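Local coordinates for protein similar to N-acetyltransferase (Staphylococcus aureus subsp. aureus, PDB 4MBU) that probably transfers an acetyl group from acetyl-coenzyme A to an amine, as a Gcn5-related N-acetyltransferase, at residues A[66-71]-A[85-90]. Numbering follows the deposited sequence.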
loop_
_atom_site.group_PDB
_atom_site.type_symbol
_atom_site.label_atom_id
_atom_site.label_comp_id
_atom_site.label_asym_id
_atom_site.label_seq_id
_atom_site.Cartn_x
_atom_site.Cartn_y
_atom_site.Cartn_z
ATOM N N GLY A 66 -18.494 16.898 12.918
ATOM C CA GLY A 66 -17.137 16.637 12.455
ATOM C C GLY A 66 -16.326 17.898 12.302
ATOM O O GLY A 66 -16.901 18.985 12.218
ATOM N N PHE A 67 -15.001 17.768 12.271
ATOM C CA PHE A 67 -14.147 18.927 11.994
ATOM C C PHE A 67 -12.905 18.535 11.213
ATOM O O PHE A 67 -12.580 17.355 11.119
ATOM C CB PHE A 67 -13.807 19.711 13.270
ATOM C CG PHE A 67 -12.700 19.116 14.086
ATOM C CD1 PHE A 67 -12.960 18.107 15.007
ATOM C CD2 PHE A 67 -11.397 19.602 13.968
ATOM C CE1 PHE A 67 -11.923 17.565 15.783
ATOM C CE2 PHE A 67 -10.364 19.073 14.740
ATOM C CZ PHE A 67 -10.624 18.050 15.645
ATOM N N ALA A 68 -12.239 19.529 10.627
ATOM C CA ALA A 68 -11.106 19.285 9.733
ATOM C C ALA A 68 -10.233 20.513 9.603
ATOM O O ALA A 68 -10.719 21.645 9.628
ATOM C CB ALA A 68 -11.589 18.858 8.364
ATOM N N THR A 69 -8.934 20.291 9.447
ATOM C CA THR A 69 -8.028 21.412 9.328
ATOM C C THR A 69 -6.791 21.043 8.516
ATOM O O THR A 69 -6.539 19.864 8.255
ATOM C CB THR A 69 -7.621 21.945 10.734
ATOM O OG1 THR A 69 -6.837 23.135 10.591
ATOM C CG2 THR A 69 -6.810 20.903 11.499
ATOM N N PHE A 70 -6.036 22.048 8.079
ATOM C CA PHE A 70 -4.691 21.759 7.581
ATOM C C PHE A 70 -3.649 22.724 8.130
ATOM O O PHE A 70 -3.993 23.772 8.685
ATOM C CB PHE A 70 -4.629 21.590 6.049
ATOM C CG PHE A 70 -4.893 22.855 5.242
ATOM C CD1 PHE A 70 -5.935 22.893 4.327
ATOM C CD2 PHE A 70 -4.067 23.972 5.351
ATOM C CE1 PHE A 70 -6.161 24.029 3.554
ATOM C CE2 PHE A 70 -4.306 25.119 4.592
ATOM C CZ PHE A 70 -5.347 25.143 3.693
ATOM N N GLY A 71 -2.379 22.353 7.998
ATOM C CA GLY A 71 -1.294 23.184 8.486
ATOM C C GLY A 71 0.031 22.676 7.960
ATOM O O GLY A 71 0.072 21.990 6.940
ATOM N N HIS A 85 -3.164 17.675 6.221
ATOM C CA HIS A 85 -4.501 17.869 6.782
ATOM C C HIS A 85 -4.902 16.764 7.738
ATOM O O HIS A 85 -4.302 15.686 7.760
ATOM C CB HIS A 85 -5.552 17.951 5.681
ATOM C CG HIS A 85 -5.775 16.655 4.977
ATOM N ND1 HIS A 85 -4.911 16.169 4.022
ATOM C CD2 HIS A 85 -6.766 15.739 5.093
ATOM C CE1 HIS A 85 -5.361 15.008 3.577
ATOM N NE2 HIS A 85 -6.485 14.729 4.207
ATOM N N SER A 86 -5.937 17.041 8.523
ATOM C CA SER A 86 -6.555 16.021 9.359
ATOM C C SER A 86 -8.062 16.226 9.441
ATOM O O SER A 86 -8.566 17.360 9.365
ATOM C CB SER A 86 -5.908 15.963 10.749
ATOM O OG SER A 86 -5.637 17.248 11.253
ATOM N N ILE A 87 -8.774 15.111 9.562
ATOM C CA ILE A 87 -10.230 15.094 9.576
ATOM C C ILE A 87 -10.689 14.167 10.694
ATOM O O ILE A 87 -10.176 13.061 10.833
ATOM C CB ILE A 87 -10.797 14.543 8.259
ATOM C CG1 ILE A 87 -10.389 15.412 7.066
ATOM C CG2 ILE A 87 -12.326 14.421 8.320
ATOM C CD1 ILE A 87 -10.625 14.710 5.731
ATOM N N TYR A 88 -11.658 14.620 11.482
ATOM C CA TYR A 88 -12.214 13.812 12.560
ATOM C C TYR A 88 -13.732 13.865 12.515
ATOM O O TYR A 88 -14.321 14.940 12.427
ATOM C CB TYR A 88 -11.707 14.314 13.909
ATOM C CG TYR A 88 -10.204 14.310 14.031
ATOM C CD1 TYR A 88 -9.527 13.160 14.392
ATOM C CD2 TYR A 88 -9.467 15.455 13.776
ATOM C CE1 TYR A 88 -8.171 13.146 14.508
ATOM C CE2 TYR A 88 -8.102 15.456 13.889
ATOM C CZ TYR A 88 -7.462 14.289 14.255
ATOM O OH TYR A 88 -6.100 14.255 14.369
ATOM N N VAL A 89 -14.358 12.695 12.552
ATOM C CA VAL A 89 -15.812 12.587 12.497
ATOM C C VAL A 89 -16.292 11.903 13.769
ATOM O O VAL A 89 -15.698 10.907 14.200
ATOM C CB VAL A 89 -16.274 11.754 11.277
ATOM C CG1 VAL A 89 -17.770 11.506 11.340
ATOM C CG2 VAL A 89 -15.909 12.458 9.971
ATOM N N ASP A 90 -17.339 12.447 14.382
ATOM C CA ASP A 90 -17.929 11.828 15.568
ATOM C C ASP A 90 -18.289 10.372 15.264
ATOM O O ASP A 90 -18.766 10.057 14.170
ATOM C CB ASP A 90 -19.162 12.610 16.023
ATOM C CG ASP A 90 -19.664 12.168 17.388
ATOM O OD1 ASP A 90 -20.362 11.137 17.466
ATOM O OD2 ASP A 90 -19.366 12.854 18.388
#
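Phe67 and Tyr88 exchange two backbone hydrogen bonds, Phe67 N to Tyr88 O and Tyr88 N to Phe67 O, both 2.9 Å long. Thr69 and Ser86 repeat the exchange, with Thr69 N to Ser86 O at 3.0 Å and Ser86 N to Thr69 O at 2.9 Å. The bond from Tyr88 N-H is nearly linear (175°); the other three are slightly bent. Residues 66-71 and 85-90 are parts of the antiparallel beta hairpin of strands 63-72 and 82-89, in the middle of the GNAT sheet. Between these hydrogen-bonded pairs sits the non-hydrogen-bonded pair Ala68-Ile87. The backbones of Ala68 and His85 bond instead to the flanking strands, to Phe56 of strand 55-60 and Val119 of strand 117-123. Two carbonyls receive an additional CA-H...O contact: Ser86 O from Ala68 CA and Thr69 O from His85 CA, each at 3.2 Å.

On the face of Phe67, Thr69, Ser86 and Tyr88, the two aromatic rings form an offset pair with little overlap, tilted by 29°. With Phe67 CG set between its backbone N and carbonyl carbon (chi1 80°), CZ reaches Tyr88 CD2 at 3.4 Å. Thr69 CG2 borders Ser86 OG.

The other face is mainly apolar: Ala68 CB rests on Ile87 CG1, and Phe70 and His85 meet through their CB atoms before their rings diverge. Ala68 and Ile87 both touch Leu106 of helix 98-112, whereas Tyr88 meets Tyr20 of helix 13-26 edge-to-face. Thr69 OG1, anti to its backbone N, hydrogen-bonds Pro54 O and Lys48 NZ, and His85 NE2 bonds His133 NE2. The N-H and C=O groups of Phe67, Thr69, Ser86 and Tyr88 are thus satisfied within the hairpin, while the buried Thr69 hydroxyl and His85 imidazole link it to other parts of the fold.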